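Local structure of putative rhamnosidase (Streptomyces avermitilis, 3W5M) at residues 81-86 with 110-115; 354-359 with 470-475. The protein hydrolyses terminal non-reducing alpha-L-rhamnose residues from alpha-L-rhamnosides, including citrus flavonoids and gum arabic, and binds calcium. All blocks are in the same frame, centred on the assembly; numbering follows the deposited sequence.

Contact 1 (81-86 with 110-115); sequences KPRTRY and TGLMGA
Thr110 reaches into the turn at 81-84 and holds it with two hydrogen bonds from one hydroxyl. Its OG1 lies between the backbone N and the carbonyl carbon (chi1 59°). From there OG1 donates to Lys81 O at 2.7 Å, in the carbonyl plane and on a lone pair. The same oxygen accepts the N-H of Thr84, with Thr84 N at 2.9 Å from Thr110 OG1 and the bond almost straight (170°). The backbone adds Thr110 N to Thr84 O and Arg83 N to Gly111 O. The methyl CG2 of Thr110 meets the edge of the Tyr86 ring, with CE2 3.9 Å away.

Thr84 closes the turn on itself. Its OG1 donates to Pro82 O from above the carbonyl plane, and its CG2 lies over one face of the Tyr86 ring, toward the rim.

Arg83 is extended from CG to NE. Leu112 CD2 sits over one face of its guanidinium, 3.6 Å from Arg83 NH2, while Arg83 NE forms a salt bridge with Glu404. Pro82 CG meets Met113 CB at 4.2 Å, an apolar contact.

Tyr86, at the start of strand 85-94, turns its OH back to accept the Lys81 N-H; Lys81 N to Tyr86 OH is 2.8 Å. This is a tyrosine corner, a motif characteristic of Greek-key sandwiches, consistent with a fibronectin type 3 fold for this N-terminal immunoglobulin-like domain.

Contact 2 (354-359 with 470-475); sequences VQYQTY and EQIVAQ
Val354 and Ile472 start a parallel pairing of strands 354-359 and 471-474. Four backbone hydrogen bonds join them. Val354 N donates to Gln471 O and Val354 O receives Val473 N, each at 3.0 Å. Tyr356 N then donates to Val473 O, and Tyr356 O receives Gln475 N. The short strand axes are turned 41° from each other. Two CA-H...O contacts accompany these bonds, the shorter from Gln355 CA to Val473 O at 3.1 Å.

Strand 471-474 is the outermost strand of a mixed five-stranded sheet, and this is the sheet's one parallel pair. The sheet belongs to the N-terminal rhamnosidase domain, in keeping with a jelly-roll sandwich.

Apolar contacts gather on the face of Val354, Tyr356, Ile472 and Ala474. With CG between the backbone N and the carbonyl carbon (chi1 74°), the Tyr356 ring reaches over to the neighbouring strand and lies across Ala474, whose CA is 3.8 Å from the ring centroid in a CH-pi contact. Ile472 CG2 approaches Tyr356 CD2 obliquely at 3.7 Å. The Val354 and Ile472 side chains lie side by side and point the same way, CG1 to CG1.

Polar side chains meet beside the C-terminal end of strand 471-474, Gln355 on the face shared with Val473. Gln357 NE2 donates to Gln475 OE1 at 3.0 Å, from above that amide plane; Gln357 OE1 is taken by Tyr329. Gln355 crosses Gln475 at about a right angle, NE2 to CG 3.7 Å. Gln355 OE1 accepts Val476 N, and Asp477 OD1 accepts from Gln355 NE2 and Gln475 NE2.

Contacts 1 and 2 lie in different domains and meet where these adjoin, their centres about 12 Å apart. The joining group is the Tyr356 hydroxyl of contact 2. Leu112 N of contact 1 probably donates to it, with Leu112 N 3.0 Å from Tyr356 OH, and Gly111 CA packs at 3.5 Å from the same OH. Asp21 ties both together: OD2 bonds to Tyr356 OH, and OD1 accepts Met113 N. Trp118 touches Leu112 and meets the Tyr356 ring edge-to-face. Both contacts lie away from the annotated catalytic, rhamnose and calcium sites. A Tris molecule, probably from the crystallisation liquor, lies near Gln357 and hydrogen-bonds to Thr358 N.

Contact 1 (81-86 with 110-115)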
loop_
_atom_site.group_PDB
_atom_site.type_symbol
_atom_site.label_atom_id
_atom_site.label_comp_id
_atom_site.label_asym_id
_atom_site.label_seq_id
_atom_site.Cartn_x
_atom_site.Cartn_y
_atom_site.Cartn_z
ATOM N N LYS A 81 -31.848 2.220 -6.094
ATOM C CA LYS A 81 -32.112 0.940 -5.456
ATOM C C LYS A 81 -30.836 0.089 -5.510
ATOM O O LYS A 81 -30.002 0.273 -6.433
ATOM C CB LYS A 81 -33.214 0.165 -6.203
ATOM C CG LYS A 81 -34.584 0.831 -6.289
ATOM C CD LYS A 81 -35.616 -0.148 -6.838
ATOM C CE LYS A 81 -35.541 -0.358 -8.348
ATOM N NZ LYS A 81 -34.744 -1.554 -8.777
ATOM N N PRO A 82 -30.698 -0.858 -4.565
ATOM C CA PRO A 82 -29.570 -1.804 -4.556
ATOM C C PRO A 82 -29.620 -2.814 -5.721
ATOM O O PRO A 82 -30.690 -3.070 -6.280
ATOM C CB PRO A 82 -29.724 -2.550 -3.229
ATOM C CG PRO A 82 -30.714 -1.768 -2.418
ATOM C CD PRO A 82 -31.572 -1.026 -3.388
ATOM N N ARG A 83 -28.459 -3.372 -6.058
ATOM C CA ARG A 83 -28.320 -4.441 -7.068
ATOM C C ARG A 83 -28.903 -4.070 -8.423
ATOM O O ARG A 83 -29.446 -4.946 -9.116
ATOM C CB ARG A 83 -29.048 -5.710 -6.648
ATOM C CG ARG A 83 -28.767 -6.278 -5.301
ATOM C CD ARG A 83 -29.915 -7.244 -5.022
ATOM N NE ARG A 83 -29.544 -8.040 -3.884
ATOM C CZ ARG A 83 -29.911 -7.782 -2.634
ATOM N NH1 ARG A 83 -30.709 -6.756 -2.365
ATOM N NH2 ARG A 83 -29.468 -8.560 -1.671
ATOM N N THR A 84 -28.840 -2.800 -8.793
ATOM C CA THR A 84 -29.499 -2.381 -10.025
ATOM C C THR A 84 -28.553 -1.741 -10.995
ATOM O O THR A 84 -27.746 -0.883 -10.610
ATOM C CB THR A 84 -30.676 -1.467 -9.702
ATOM O OG1 THR A 84 -31.577 -2.197 -8.881
ATOM C CG2 THR A 84 -31.427 -1.009 -10.975
ATOM N N ARG A 85 -28.644 -2.167 -12.257
ATOM C CA ARG A 85 -27.864 -1.511 -13.311
ATOM C C ARG A 85 -28.592 -0.273 -13.864
ATOM O O ARG A 85 -29.767 -0.345 -14.255
ATOM C CB ARG A 85 -27.476 -2.511 -14.410
ATOM C CG ARG A 85 -26.593 -1.912 -15.510
ATOM C CD ARG A 85 -25.985 -3.010 -16.394
ATOM N NE ARG A 85 -25.055 -3.833 -15.636
ATOM C CZ ARG A 85 -24.114 -4.612 -16.162
ATOM N NH1 ARG A 85 -24.001 -4.726 -17.486
ATOM N NH2 ARG A 85 -23.307 -5.293 -15.352
ATOM N N TYR A 86 -27.925 0.876 -13.834
ATOM C CA TYR A 86 -28.477 2.116 -14.343
ATOM C C TYR A 86 -27.754 2.542 -15.604
ATOM O O TYR A 86 -26.538 2.753 -15.590
ATOM C CB TYR A 86 -28.382 3.229 -13.298
ATOM C CG TYR A 86 -29.304 2.980 -12.131
ATOM C CD1 TYR A 86 -30.659 3.345 -12.198
ATOM C CD2 TYR A 86 -28.859 2.325 -10.983
ATOM C CE1 TYR A 86 -31.519 3.092 -11.136
ATOM C CE2 TYR A 86 -29.727 2.071 -9.913
ATOM C CZ TYR A 86 -31.046 2.465 -9.996
ATOM O OH TYR A 86 -31.908 2.233 -8.941
ATOM N N THR A 110 -25.329 -0.534 -8.978
ATOM C CA THR A 110 -25.232 -0.427 -7.528
ATOM C C THR A 110 -24.917 -1.767 -6.905
ATOM O O THR A 110 -25.269 -2.851 -7.443
ATOM C CB THR A 110 -26.526 0.162 -6.920
ATOM O OG1 THR A 110 -27.638 -0.675 -7.262
ATOM C CG2 THR A 110 -26.766 1.538 -7.468
ATOM N N GLY A 111 -24.247 -1.707 -5.758
ATOM C CA GLY A 111 -24.092 -2.887 -4.932
ATOM C C GLY A 111 -25.250 -3.079 -3.968
ATOM O O GLY A 111 -26.405 -2.698 -4.247
ATOM N N LEU A 112 -24.928 -3.651 -2.809
ATOM C CA LEU A 112 -25.932 -4.034 -1.833
ATOM C C LEU A 112 -26.455 -2.845 -1.036
ATOM O O LEU A 112 -27.525 -2.929 -0.430
ATOM C CB LEU A 112 -25.367 -5.104 -0.911
ATOM C CG LEU A 112 -25.095 -6.474 -1.563
ATOM C CD1 LEU A 112 -24.675 -7.501 -0.532
ATOM C CD2 LEU A 112 -26.294 -6.998 -2.332
ATOM N N MET A 113 -25.703 -1.750 -1.035
ATOM C CA MET A 113 -26.108 -0.485 -0.396
ATOM C C MET A 113 -26.651 -0.680 1.020
ATOM O O MET A 113 -27.784 -0.281 1.318
ATOM C CB MET A 113 -27.163 0.229 -1.237
ATOM C CG MET A 113 -26.703 0.588 -2.631
ATOM S SD MET A 113 -27.924 1.598 -3.463
ATOM C CE MET A 113 -27.155 3.222 -3.447
ATOM N N GLY A 114 -25.872 -1.298 1.889
ATOM C CA GLY A 114 -26.302 -1.414 3.275
ATOM C C GLY A 114 -26.312 -2.822 3.822
ATOM O O GLY A 114 -26.628 -3.788 3.105
ATOM N N ALA A 115 -26.000 -2.916 5.118
ATOM C CA ALA A 115 -25.892 -4.183 5.840
ATOM C C ALA A 115 -27.130 -5.054 5.726
ATOM O O ALA A 115 -27.002 -6.265 5.662
ATOM C CB ALA A 115 -25.554 -3.941 7.304
#

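Contact 2 (354-359 with 470-475)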
loop_
_atom_site.group_PDB
_atom_site.type_symbol
_atom_site.label_atom_id
_atom_site.label_comp_id
_atom_site.label_asym_id
_atom_site.label_seq_id
_atom_site.Cartn_x
_atom_site.Cartn_y
_atom_site.Cartn_z
ATOM N N VAL A 354 -15.277 -2.718 6.816
ATOM C CA VAL A 354 -14.593 -3.642 5.920
ATOM C C VAL A 354 -15.153 -3.371 4.517
ATOM O O VAL A 354 -16.325 -3.046 4.361
ATOM C CB VAL A 354 -14.740 -5.114 6.363
ATOM C CG1 VAL A 354 -16.164 -5.622 6.209
ATOM C CG2 VAL A 354 -13.724 -6.018 5.622
ATOM N N GLN A 355 -14.320 -3.511 3.494
ATOM C CA GLN A 355 -14.760 -3.214 2.127
ATOM C C GLN A 355 -15.134 -4.533 1.441
ATOM O O GLN A 355 -14.463 -5.524 1.654
ATOM C CB GLN A 355 -13.653 -2.483 1.359
ATOM C CG GLN A 355 -13.355 -1.123 1.959
ATOM C CD GLN A 355 -12.661 -0.162 1.009
ATOM O OE1 GLN A 355 -13.258 0.837 0.535
ATOM N NE2 GLN A 355 -11.423 -0.450 0.727
ATOM N N TYR A 356 -16.215 -4.548 0.669
ATOM C CA TYR A 356 -16.599 -5.772 -0.097
ATOM C C TYR A 356 -16.436 -5.542 -1.603
ATOM O O TYR A 356 -16.389 -4.387 -2.101
ATOM C CB TYR A 356 -18.039 -6.241 0.237
ATOM C CG TYR A 356 -19.134 -5.384 -0.363
ATOM C CD1 TYR A 356 -19.571 -5.580 -1.687
ATOM C CD2 TYR A 356 -19.735 -4.365 0.391
ATOM C CE1 TYR A 356 -20.571 -4.790 -2.244
ATOM C CE2 TYR A 356 -20.761 -3.585 -0.148
ATOM C CZ TYR A 356 -21.171 -3.795 -1.458
ATOM O OH TYR A 356 -22.146 -3.015 -2.033
ATOM N N GLN A 357 -16.317 -6.655 -2.323
ATOM C CA GLN A 357 -16.095 -6.657 -3.777
ATOM C C GLN A 357 -17.312 -7.258 -4.455
ATOM O O GLN A 357 -18.010 -8.083 -3.866
ATOM C CB GLN A 357 -14.833 -7.468 -4.167
ATOM C CG GLN A 357 -13.497 -6.956 -3.592
ATOM C CD GLN A 357 -13.422 -6.986 -2.083
ATOM O OE1 GLN A 357 -13.554 -8.051 -1.461
ATOM N NE2 GLN A 357 -13.264 -5.794 -1.466
ATOM N N THR A 358 -17.556 -6.825 -5.690
ATOM C CA THR A 358 -18.680 -7.309 -6.498
ATOM C C THR A 358 -18.119 -7.884 -7.804
ATOM O O THR A 358 -17.323 -7.218 -8.481
ATOM C CB THR A 358 -19.644 -6.164 -6.852
ATOM O OG1 THR A 358 -20.143 -5.563 -5.646
ATOM C CG2 THR A 358 -20.846 -6.692 -7.655
ATOM N N TYR A 359 -18.538 -9.108 -8.134
ATOM C CA TYR A 359 -18.062 -9.776 -9.346
ATOM C C TYR A 359 -19.224 -10.226 -10.197
ATOM O O TYR A 359 -20.226 -10.703 -9.678
ATOM C CB TYR A 359 -17.176 -10.985 -9.008
ATOM C CG TYR A 359 -16.033 -10.685 -8.069
ATOM C CD1 TYR A 359 -14.825 -10.137 -8.554
ATOM C CD2 TYR A 359 -16.143 -10.951 -6.687
ATOM C CE1 TYR A 359 -13.761 -9.858 -7.698
ATOM C CE2 TYR A 359 -15.069 -10.668 -5.826
ATOM C CZ TYR A 359 -13.886 -10.124 -6.346
ATOM O OH TYR A 359 -12.818 -9.839 -5.495
ATOM N N GLU A 470 -18.454 -2.386 12.021
ATOM C CA GLU A 470 -19.611 -1.489 12.068
ATOM C C GLU A 470 -20.296 -1.292 10.710
ATOM O O GLU A 470 -21.521 -1.223 10.628
ATOM C CB GLU A 470 -19.202 -0.132 12.665
ATOM C CG GLU A 470 -18.918 -0.204 14.164
ATOM C CD GLU A 470 -18.352 1.089 14.764
ATOM O OE1 GLU A 470 -18.707 2.199 14.308
ATOM O OE2 GLU A 470 -17.538 1.000 15.712
ATOM N N GLN A 471 -19.502 -1.216 9.643
ATOM C CA GLN A 471 -20.020 -0.950 8.300
ATOM C C GLN A 471 -19.371 -1.924 7.321
ATOM O O GLN A 471 -18.191 -2.225 7.458
ATOM C CB GLN A 471 -19.650 0.455 7.878
ATOM C CG GLN A 471 -20.130 1.552 8.807
ATOM C CD GLN A 471 -19.918 2.889 8.155
ATOM O OE1 GLN A 471 -20.423 3.141 7.060
ATOM N NE2 GLN A 471 -19.125 3.738 8.790
ATOM N N ILE A 472 -20.153 -2.419 6.365
ATOM C CA ILE A 472 -19.654 -3.194 5.234
ATOM C C ILE A 472 -19.943 -2.341 4.005
ATOM O O ILE A 472 -21.112 -2.071 3.676
ATOM C CB ILE A 472 -20.339 -4.574 5.159
ATOM C CG1 ILE A 472 -20.201 -5.296 6.513
ATOM C CG2 ILE A 472 -19.783 -5.394 3.983
ATOM C CD1 ILE A 472 -20.931 -6.630 6.621
ATOM N N VAL A 473 -18.882 -1.852 3.353
ATOM C CA VAL A 473 -19.038 -0.826 2.320
ATOM C C VAL A 473 -18.387 -1.275 1.020
ATOM O O VAL A 473 -17.380 -1.966 1.075
ATOM C CB VAL A 473 -18.421 0.536 2.772
ATOM C CG1 VAL A 473 -19.155 1.047 4.012
ATOM C CG2 VAL A 473 -16.939 0.385 3.090
ATOM N N ALA A 474 -18.971 -0.914 -0.126
ATOM C CA ALA A 474 -18.403 -1.306 -1.438
ATOM C C ALA A 474 -17.024 -0.671 -1.543
ATOM O O ALA A 474 -16.848 0.502 -1.142
ATOM C CB ALA A 474 -19.278 -0.821 -2.593
ATOM N N GLN A 475 -16.047 -1.433 -2.030
ATOM C CA GLN A 475 -14.665 -0.941 -2.060
ATOM C C GLN A 475 -14.574 0.374 -2.833
ATOM O O GLN A 475 -15.060 0.489 -3.963
ATOM C CB GLN A 475 -13.731 -1.988 -2.680
ATOM C CG GLN A 475 -12.288 -1.522 -2.714
ATOM C CD GLN A 475 -11.307 -2.658 -2.832
ATOM O OE1 GLN A 475 -11.685 -3.805 -3.147
ATOM N NE2 GLN A 475 -10.030 -2.360 -2.567
#